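Local coordinates for dephospho-CoA kinase (Mycobacterium paratuberculosis, PDB 6N39), which probably catalyses the final step of coenzyme A synthesis, using ATP to phosphorylate the 3'-hydroxyl group of dephospho-CoA, at residues W325-H330 with N340-V345; Q273-S278 with P349-A354. One frame throughout, in Å; residues are numbered along the deposited sequence.

Overall arrangement
The N-terminal part of the chain forms the parallel sheet of the kinase; both contacts lie beyond it, in the C-terminal UPF0157 (GrpB) region. There strand 270-276 comes first, and residues 273-278 meet helix segment 349-354 some seventy residues later, which closes the long loop of contact 2. Contact 1, the hairpin of 325-330 with 340-345, forms wholly within that loop. Its second strand runs parallel to strand 270-276 as a sheet neighbour and leads through a short turn into helix 349-363. Arg344 of contact 1 joins the two contacts by bonding to Gln273 of contact 2. Together they tie the edge hairpin, an inner strand and a covering helix into one unit.

Contact 1: W325-H330 with N340-V345. With ACT (acetate ion), chain E.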
ATOM      1  N   TRP A 325     -10.177  -5.076 -26.648  1.00 33.01           N
ATOM      2  CA  TRP A 325      -9.940  -5.961 -25.517  1.00 31.30           C
ATOM      3  C   TRP A 325      -8.524  -5.838 -24.956  1.00 34.44           C
ATOM      4  O   TRP A 325      -8.186  -6.551 -24.005  1.00 34.16           O
ATOM      5  CB  TRP A 325     -10.236  -7.425 -25.904  1.00 30.92           C
ATOM      6  CG  TRP A 325     -11.707  -7.686 -26.091  1.00 34.21           C
ATOM      7  CD1 TRP A 325     -12.387  -7.765 -27.279  1.00 33.42           C
ATOM      8  CD2 TRP A 325     -12.680  -7.872 -25.055  1.00 27.84           C
ATOM      9  NE1 TRP A 325     -13.718  -8.001 -27.038  1.00 36.36           N
ATOM     10  CE2 TRP A 325     -13.928  -8.054 -25.683  1.00 36.32           C
ATOM     11  CE3 TRP A 325     -12.616  -7.873 -23.650  1.00 33.90           C
ATOM     12  CZ2 TRP A 325     -15.111  -8.268 -24.959  1.00 35.45           C
ATOM     13  CZ3 TRP A 325     -13.792  -8.087 -22.928  1.00 35.54           C
ATOM     14  CH2 TRP A 325     -15.023  -8.278 -23.589  1.00 34.32           C
ATOM     15  N   HIS A 326      -7.701  -4.932 -25.485  1.00 30.55           N
ATOM     16  CA  HIS A 326      -6.336  -4.809 -24.979  1.00 28.63           C
ATOM     17  C   HIS A 326      -6.320  -4.135 -23.611  1.00 29.66           C
ATOM     18  O   HIS A 326      -7.274  -3.459 -23.212  1.00 30.54           O
ATOM     19  CB  HIS A 326      -5.458  -4.026 -25.954  1.00 29.71           C
ATOM     20  CG  HIS A 326      -5.149  -4.780 -27.208  1.00 36.56           C
ATOM     21  ND1 HIS A 326      -3.916  -4.735 -27.817  1.00 43.36           N
ATOM     22  CD2 HIS A 326      -5.905  -5.627 -27.949  1.00 43.29           C
ATOM     23  CE1 HIS A 326      -3.928  -5.504 -28.891  1.00 47.19           C
ATOM     24  NE2 HIS A 326      -5.123  -6.059 -28.992  1.00 43.72           N
ATOM     25  N   LYS A 327      -5.219  -4.351 -22.887  1.00 28.25           N
ATOM     26  CA  LYS A 327      -5.032  -3.846 -21.531  1.00 29.54           C
ATOM     27  C   LYS A 327      -3.551  -3.932 -21.173  1.00 30.98           C
ATOM     28  O   LYS A 327      -2.715  -4.392 -21.967  1.00 30.04           O
ATOM     29  CB  LYS A 327      -5.883  -4.645 -20.529  1.00 29.48           C
ATOM     30  CG  LYS A 327      -5.391  -6.088 -20.314  1.00 32.67           C
ATOM     31  CD  LYS A 327      -6.174  -6.784 -19.175  1.00 36.61           C
ATOM     32  CE  LYS A 327      -5.498  -8.077 -18.717  1.00 35.26           C
ATOM     33  NZ  LYS A 327      -6.258  -8.723 -17.601  1.00 35.39           N
ATOM     34  N   ARG A 328      -3.227  -3.477 -19.964  1.00 30.38           N
ATOM     35  CA  ARG A 328      -1.974  -3.861 -19.321  1.00 30.26           C
ATOM     36  C   ARG A 328      -2.310  -4.519 -17.984  1.00 30.31           C
ATOM     37  O   ARG A 328      -3.427  -4.389 -17.478  1.00 30.06           O
ATOM     38  CB  ARG A 328      -1.021  -2.653 -19.111  1.00 27.13           C
ATOM     39  CG  ARG A 328      -0.711  -1.828 -20.375  1.00 27.97           C
ATOM     40  CD  ARG A 328       0.135  -2.570 -21.414  1.00 26.12           C
ATOM     41  NE  ARG A 328       0.405  -1.750 -22.617  1.00 31.45           N
ATOM     42  CZ  ARG A 328      -0.196  -1.879 -23.807  1.00 38.15           C
ATOM     43  NH1 ARG A 328      -1.129  -2.810 -24.018  1.00 29.09           N
ATOM     44  NH2 ARG A 328       0.157  -1.086 -24.818  1.00 31.92           N
ATOM     45  N   ILE A 329      -1.353  -5.252 -17.412  1.00 29.12           N
ATOM     46  CA  ILE A 329      -1.567  -5.856 -16.101  1.00 27.19           C
ATOM     47  C   ILE A 329      -0.232  -5.911 -15.368  1.00 33.70           C
ATOM     48  O   ILE A 329       0.804  -6.252 -15.947  1.00 27.00           O
ATOM     49  CB  ILE A 329      -2.229  -7.255 -16.195  1.00 29.28           C
ATOM     50  CG1 ILE A 329      -2.420  -7.889 -14.795  1.00 25.11           C
ATOM     51  CG2 ILE A 329      -1.436  -8.175 -17.120  1.00 29.60           C
ATOM     52  CD1 ILE A 329      -3.103  -9.337 -14.844  1.00 31.87           C
ATOM     53  N   HIS A 330      -0.256  -5.486 -14.113  1.00 36.33           N
ATOM     54  CA  HIS A 330       0.865  -5.562 -13.194  1.00 29.86           C
ATOM     55  C   HIS A 330       0.468  -6.492 -12.058  1.00 34.04           C
ATOM     56  O   HIS A 330      -0.706  -6.843 -11.899  1.00 31.95           O
ATOM     57  CB  HIS A 330       1.211  -4.178 -12.615  1.00 31.11           C
ATOM     58  CG  HIS A 330       1.622  -3.161 -13.634  1.00 30.31           C
ATOM     59  ND1 HIS A 330       2.809  -2.467 -13.542  1.00 31.07           N
ATOM     60  CD2 HIS A 330       0.995  -2.693 -14.743  1.00 27.76           C
ATOM     61  CE1 HIS A 330       2.909  -1.633 -14.565  1.00 30.56           C
ATOM     62  NE2 HIS A 330       1.814  -1.737 -15.296  1.00 30.87           N
ATOM     63  N   ASN A 340      -3.349  -8.498  -8.235  1.00 30.01           N
ATOM     64  CA  ASN A 340      -3.342  -8.202  -9.663  1.00 33.67           C
ATOM     65  C   ASN A 340      -3.856  -6.789  -9.893  1.00 30.68           C
ATOM     66  O   ASN A 340      -4.864  -6.392  -9.311  1.00 32.62           O
ATOM     67  CB  ASN A 340      -4.231  -9.180 -10.446  1.00 28.10           C
ATOM     68  CG  ASN A 340      -3.733 -10.580 -10.398  1.00 34.98           C
ATOM     69  OD1 ASN A 340      -2.528 -10.822 -10.403  1.00 33.38           O
ATOM     70  ND2 ASN A 340      -4.660 -11.535 -10.365  1.00 33.69           N
ATOM     71  N   VAL A 341      -3.175  -6.030 -10.747  1.00 30.49           N
ATOM     72  CA  VAL A 341      -3.578  -4.660 -11.048  1.00 26.04           C
ATOM     73  C   VAL A 341      -3.815  -4.577 -12.551  1.00 32.10           C
ATOM     74  O   VAL A 341      -2.868  -4.459 -13.336  1.00 30.24           O
ATOM     75  CB  VAL A 341      -2.537  -3.629 -10.589  1.00 31.61           C
ATOM     76  CG1 VAL A 341      -2.980  -2.207 -10.939  1.00 26.38           C
ATOM     77  CG2 VAL A 341      -2.313  -3.729  -9.082  1.00 32.96           C
ATOM     78  N   HIS A 342      -5.078  -4.634 -12.958  1.00 29.06           N
ATOM     79  CA  HIS A 342      -5.457  -4.538 -14.362  1.00 27.03           C
ATOM     80  C   HIS A 342      -5.593  -3.068 -14.739  1.00 29.66           C
ATOM     81  O   HIS A 342      -6.238  -2.302 -14.025  1.00 30.27           O
ATOM     82  CB  HIS A 342      -6.788  -5.265 -14.615  1.00 30.53           C
ATOM     83  CG  HIS A 342      -6.837  -6.664 -14.072  1.00 32.73           C
ATOM     84  ND1 HIS A 342      -6.536  -7.769 -14.838  1.00 30.88           N
ATOM     85  CD2 HIS A 342      -7.174  -7.137 -12.849  1.00 29.33           C
ATOM     86  CE1 HIS A 342      -6.666  -8.864 -14.105  1.00 33.94           C
ATOM     87  NE2 HIS A 342      -7.050  -8.508 -12.893  1.00 34.28           N
ATOM     88  N   ILE A 343      -5.023  -2.676 -15.869  1.00 26.15           N
ATOM     89  CA  ILE A 343      -5.115  -1.299 -16.351  1.00 26.63           C
ATOM     90  C   ILE A 343      -5.901  -1.340 -17.651  1.00 30.10           C
ATOM     91  O   ILE A 343      -5.423  -1.901 -18.652  1.00 31.94           O
ATOM     92  CB  ILE A 343      -3.733  -0.675 -16.566  1.00 27.32           C
ATOM     93  CG1 ILE A 343      -2.842  -0.913 -15.336  1.00 32.35           C
ATOM     94  CG2 ILE A 343      -3.865   0.820 -16.878  1.00 29.12           C
ATOM     95  CD1 ILE A 343      -1.486  -0.274 -15.464  1.00 28.78           C
ATOM     96  N   ARG A 344      -7.096  -0.746 -17.631  1.00 26.32           N
ATOM     97  CA  ARG A 344      -8.043  -0.849 -18.732  1.00 32.04           C
ATOM     98  C   ARG A 344      -8.561   0.534 -19.103  1.00 37.20           C
ATOM     99  O   ARG A 344      -8.596   1.449 -18.268  1.00 32.29           O
ATOM    100  CB  ARG A 344      -9.217  -1.790 -18.367  1.00 27.75           C
ATOM    101  CG  ARG A 344      -8.774  -3.253 -18.047  1.00 24.32           C
ATOM    102  CD  ARG A 344      -9.961  -4.217 -18.279  1.00 29.15           C
ATOM    103  NE  ARG A 344      -9.620  -5.620 -18.052  1.00 27.17           N
ATOM    104  CZ  ARG A 344      -9.658  -6.222 -16.869  1.00 30.33           C
ATOM    105  NH1 ARG A 344     -10.014  -5.535 -15.783  1.00 28.60           N
ATOM    106  NH2 ARG A 344      -9.336  -7.516 -16.772  1.00 29.37           N
ATOM    107  N   VAL A 345      -8.960   0.676 -20.369  1.00 31.15           N
ATOM    108  CA  VAL A 345      -9.325   1.969 -20.939  1.00 30.86           C
ATOM    109  C   VAL A 345     -10.803   2.252 -20.678  1.00 33.38           C
ATOM    110  O   VAL A 345     -11.665   1.407 -20.946  1.00 33.59           O
ATOM    111  CB  VAL A 345      -9.016   2.007 -22.447  1.00 29.72           C
ATOM    112  CG1 VAL A 345      -9.500   3.334 -23.072  1.00 36.99           C
ATOM    113  CG2 VAL A 345      -7.500   1.814 -22.700  1.00 30.06           C
TER
HETATM  114  C   ACT E 504      -1.544  -2.199 -27.591  1.00 48.32           C
HETATM  115  O   ACT E 504      -1.870  -3.186 -26.857  1.00 36.87           O
HETATM  116  OXT ACT E 504      -0.804  -1.201 -27.307  1.00 44.09           O
HETATM  117  CH3 ACT E 504      -2.159  -2.215 -29.060  1.00 49.12           C
HETATM  118  O   HOH W   1      -8.958  -1.940 -21.681  1.00 29.82           O
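Lys327 reaches over to His342 and Arg344 at the start of a beta hairpin, whose strands 328-331 and 339-345 form one side of the mixed sheet in the GrpB domain. The Lys327 CB lies 3.4 Å from Ile343 O. With chi1 at 70°, CG sits between the backbone N and the carbonyl carbon, and the chain beyond it is extended, running beside Arg344 in the same direction. Lys327 CD passes Arg344 NE at 3.8 Å, and CE comes near His342 ND1. At the tip, Lys327 NZ donates to His342 ND1 over 2.9 Å, at the edge of the imidazole and in the ring plane. Lys327 NZ is also 3.4 Å from Arg344 NH2, a meeting of like charges that Asp303 probably eases, since it forms salt bridges with both residues. A lysine's long, flexible chain lets its ammonium come alongside the ring and still reach Asp303. Because His342 ND1 accepts while NE2 bonds to Asp271, a neutral ring protonated on NE2 seems likely.

On this face Ile329 CD1 also packs 3.7 Å from His342 CE1, so the ring has an aliphatic neighbour beside its polar one. The opposite face carries Ile343, whose CD1 meets His330 CD2 at 3.5 Å, while His330 ND1 is bonded to Tyr294 O. Arg328-Ile343 and His330-Val341 are antiparallel hydrogen-bonded pairs, each with two nearly straight backbone bonds; Ile329-His342 between them is non-hydrogen-bonded. Arg328, salt-bridged through NE to Asp283, donates from NH1 to Lys327 O, and NH1 and NH2 grip an acetate ion, probably from the crystallisation liquor, that His326 ND1 also holds. Where the strands part, a water donates to His326 O at 2.7 Å and accepts from Val345 N at 2.9 Å.

Contact 2: Q273-S278 with P349-A354; sequences QITVES and PGQQFA
Gln273 and Gln351 cross at about a right angle where strand 270-276 faces the start of helix 349-363, their amide planes turned only 20° apart. Gln273 extends its full length, with CG anti to the backbone N (chi1 179°), and its NE2 donates to Gln351 O over 3.2 Å, on a lone pair of that carbonyl. A glutamine suits the spot because it offers both a donor and an acceptor. Gln273 OE1 comes within 3.4 Å of Ala354 CB, a side chain small enough to let the amide approach the helix. Gln351 answers in the other direction: its chain bends at chi2 (-89°), and Gln351 NE2 donates to Thr275 OG1 at 3.0 Å, while Thr275 CG2 lies beside the same nitrogen at 3.6 Å.

A second shell fixes both amides. Gln273 OE1 accepts from Arg344 NH1, on the neighbouring strand, consistent with oxygen at that end of the amide, since a guanidinium can only donate. Gln351 OE1 accepts from Gly347 N, just before the helix, and from Gln352 NE2 at 3.0 Å. Farther out, Gln352 OE1 bonds to Thr312, and Phe353 meets Tyr401 of helix 386-411 edge-to-face. The glutamine and threonine bonds join buried groups where the helix following the hairpin packs on a face of the GrpB domain's mixed sheet, a helix-on-sheet packing.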
ATOM      1  N   GLN A 273      -8.712  -2.742 -10.508  1.00 30.22           N
ATOM      2  CA  GLN A 273      -8.682  -2.157 -11.843  1.00 26.67           C
ATOM      3  C   GLN A 273      -8.389  -0.666 -11.744  1.00 30.53           C
ATOM      4  O   GLN A 273      -9.089   0.061 -11.033  1.00 29.41           O
ATOM      5  CB  GLN A 273     -10.009  -2.381 -12.583  1.00 28.58           C
ATOM      6  CG  GLN A 273     -10.003  -1.742 -13.973  1.00 28.71           C
ATOM      7  CD  GLN A 273     -11.258  -2.033 -14.756  1.00 32.33           C
ATOM      8  OE1 GLN A 273     -11.271  -2.924 -15.613  1.00 29.95           O
ATOM      9  NE2 GLN A 273     -12.336  -1.279 -14.474  1.00 28.54           N
ATOM     10  N   ILE A 274      -7.366  -0.217 -12.465  1.00 29.99           N
ATOM     11  CA  ILE A 274      -7.139   1.198 -12.737  1.00 28.14           C
ATOM     12  C   ILE A 274      -7.729   1.508 -14.106  1.00 31.01           C
ATOM     13  O   ILE A 274      -7.327   0.899 -15.116  1.00 29.63           O
ATOM     14  CB  ILE A 274      -5.641   1.540 -12.708  1.00 29.54           C
ATOM     15  CG1 ILE A 274      -5.008   1.156 -11.358  1.00 27.78           C
ATOM     16  CG2 ILE A 274      -5.436   3.019 -13.024  1.00 26.53           C
ATOM     17  CD1 ILE A 274      -3.477   1.328 -11.352  1.00 26.36           C
ATOM     18  N   THR A 275      -8.677   2.448 -14.150  1.00 28.52           N
ATOM     19  CA  THR A 275      -9.237   2.923 -15.406  1.00 30.25           C
ATOM     20  C   THR A 275      -8.421   4.114 -15.898  1.00 35.23           C
ATOM     21  O   THR A 275      -8.221   5.075 -15.150  1.00 28.90           O
ATOM     22  CB  THR A 275     -10.712   3.321 -15.229  1.00 29.89           C
ATOM     23  OG1 THR A 275     -11.492   2.163 -14.902  1.00 29.28           O
ATOM     24  CG2 THR A 275     -11.258   3.912 -16.505  1.00 28.25           C
ATOM     25  N   VAL A 276      -7.937   4.042 -17.142  1.00 30.09           N
ATOM     26  CA  VAL A 276      -7.143   5.116 -17.737  1.00 32.17           C
ATOM     27  C   VAL A 276      -7.849   5.599 -18.992  1.00 30.70           C
ATOM     28  O   VAL A 276      -8.835   5.015 -19.440  1.00 32.30           O
ATOM     29  CB  VAL A 276      -5.694   4.684 -18.063  1.00 28.76           C
ATOM     30  CG1 VAL A 276      -4.959   4.273 -16.782  1.00 30.11           C
ATOM     31  CG2 VAL A 276      -5.689   3.517 -19.083  1.00 25.04           C
ATOM     32  N   GLU A 277      -7.325   6.677 -19.574  1.00 33.36           N
ATOM     33  CA  GLU A 277      -7.995   7.229 -20.742  1.00 35.03           C
ATOM     34  C   GLU A 277      -7.506   6.630 -22.057  1.00 36.15           C
ATOM     35  O   GLU A 277      -8.199   6.782 -23.068  1.00 35.35           O
ATOM     36  CB  GLU A 277      -7.851   8.751 -20.771  1.00 42.33           C
ATOM     37  CG  GLU A 277      -6.632   9.267 -21.469  1.00 59.45           C
ATOM     38  CD  GLU A 277      -6.566  10.786 -21.465  1.00 75.93           C
ATOM     39  OE1 GLU A 277      -5.439  11.331 -21.504  1.00 86.46           O
ATOM     40  OE2 GLU A 277      -7.640  11.431 -21.414  1.00 75.41           O
ATOM     41  N   SER A 278      -6.368   5.932 -22.064  1.00 30.15           N
ATOM     42  CA  SER A 278      -5.781   5.374 -23.283  1.00 36.33           C
ATOM     43  C   SER A 278      -4.705   4.365 -22.890  1.00 40.66           C
ATOM     44  O   SER A 278      -4.238   4.346 -21.749  1.00 36.29           O
ATOM     45  CB  SER A 278      -5.152   6.468 -24.149  1.00 37.13           C
ATOM     46  OG  SER A 278      -3.980   6.920 -23.480  1.00 37.83           O
ATOM     47  N   PRO A 349     -14.866  -2.649 -23.395  1.00 29.42           N
ATOM     48  CA  PRO A 349     -15.660  -3.747 -22.803  1.00 35.41           C
ATOM     49  C   PRO A 349     -15.032  -4.411 -21.581  1.00 32.38           C
ATOM     50  O   PRO A 349     -15.762  -4.742 -20.637  1.00 32.73           O
ATOM     51  CB  PRO A 349     -15.819  -4.743 -23.969  1.00 30.74           C
ATOM     52  CG  PRO A 349     -14.798  -4.317 -24.998  1.00 42.53           C
ATOM     53  CD  PRO A 349     -14.622  -2.844 -24.833  1.00 33.62           C
ATOM     54  N   GLY A 350     -13.714  -4.640 -21.559  1.00 33.62           N
ATOM     55  CA  GLY A 350     -13.124  -5.268 -20.377  1.00 29.93           C
ATOM     56  C   GLY A 350     -13.187  -4.376 -19.145  1.00 28.54           C
ATOM     57  O   GLY A 350     -13.426  -4.849 -18.022  1.00 32.29           O
ATOM     58  N   GLN A 351     -12.976  -3.071 -19.343  1.00 30.39           N
ATOM     59  CA  GLN A 351     -13.120  -2.082 -18.268  1.00 28.68           C
ATOM     60  C   GLN A 351     -14.531  -2.077 -17.689  1.00 33.33           C
ATOM     61  O   GLN A 351     -14.722  -1.977 -16.468  1.00 30.27           O
ATOM     62  CB  GLN A 351     -12.749  -0.698 -18.823  1.00 28.22           C
ATOM     63  CG  GLN A 351     -12.640   0.441 -17.792  1.00 31.75           C
ATOM     64  CD  GLN A 351     -13.971   1.144 -17.560  1.00 37.92           C
ATOM     65  OE1 GLN A 351     -14.851   1.128 -18.426  1.00 31.62           O
ATOM     66  NE2 GLN A 351     -14.116   1.779 -16.398  1.00 30.11           N
ATOM     67  N   GLN A 352     -15.543  -2.178 -18.549  1.00 32.97           N
ATOM     68  CA  GLN A 352     -16.919  -2.168 -18.052  1.00 33.52           C
ATOM     69  C   GLN A 352     -17.255  -3.477 -17.349  1.00 32.22           C
ATOM     70  O   GLN A 352     -17.850  -3.477 -16.264  1.00 32.18           O
ATOM     71  CB  GLN A 352     -17.870  -1.911 -19.218  1.00 34.25           C
ATOM     72  CG  GLN A 352     -17.595  -0.583 -19.918  1.00 35.39           C
ATOM     73  CD  GLN A 352     -18.418   0.525 -19.328  1.00 40.12           C
ATOM     74  OE1 GLN A 352     -19.645   0.478 -19.392  1.00 39.45           O
ATOM     75  NE2 GLN A 352     -17.759   1.526 -18.724  1.00 35.87           N
ATOM     76  N   PHE A 353     -16.845  -4.599 -17.944  1.00 30.99           N
ATOM     77  CA  PHE A 353     -17.195  -5.907 -17.409  1.00 33.69           C
ATOM     78  C   PHE A 353     -16.584  -6.141 -16.031  1.00 30.68           C
ATOM     79  O   PHE A 353     -17.216  -6.777 -15.180  1.00 31.46           O
ATOM     80  CB  PHE A 353     -16.754  -7.008 -18.385  1.00 30.50           C
ATOM     81  CG  PHE A 353     -17.191  -8.378 -17.965  1.00 31.97           C
ATOM     82  CD1 PHE A 353     -18.525  -8.609 -17.603  1.00 33.41           C
ATOM     83  CD2 PHE A 353     -16.282  -9.433 -17.919  1.00 32.47           C
ATOM     84  CE1 PHE A 353     -18.945  -9.868 -17.204  1.00 39.05           C
ATOM     85  CE2 PHE A 353     -16.700 -10.703 -17.542  1.00 38.19           C
ATOM     86  CZ  PHE A 353     -18.034 -10.925 -17.178  1.00 38.18           C
ATOM     87  N   ALA A 354     -15.359  -5.653 -15.787  1.00 33.60           N
ATOM     88  CA  ALA A 354     -14.754  -5.874 -14.468  1.00 36.80           C
ATOM     89  C   ALA A 354     -15.600  -5.259 -13.348  1.00 38.04           C
ATOM     90  O   ALA A 354     -15.712  -5.830 -12.250  1.00 34.22           O
ATOM     91  CB  ALA A 354     -13.323  -5.316 -14.435  1.00 29.94           C
TER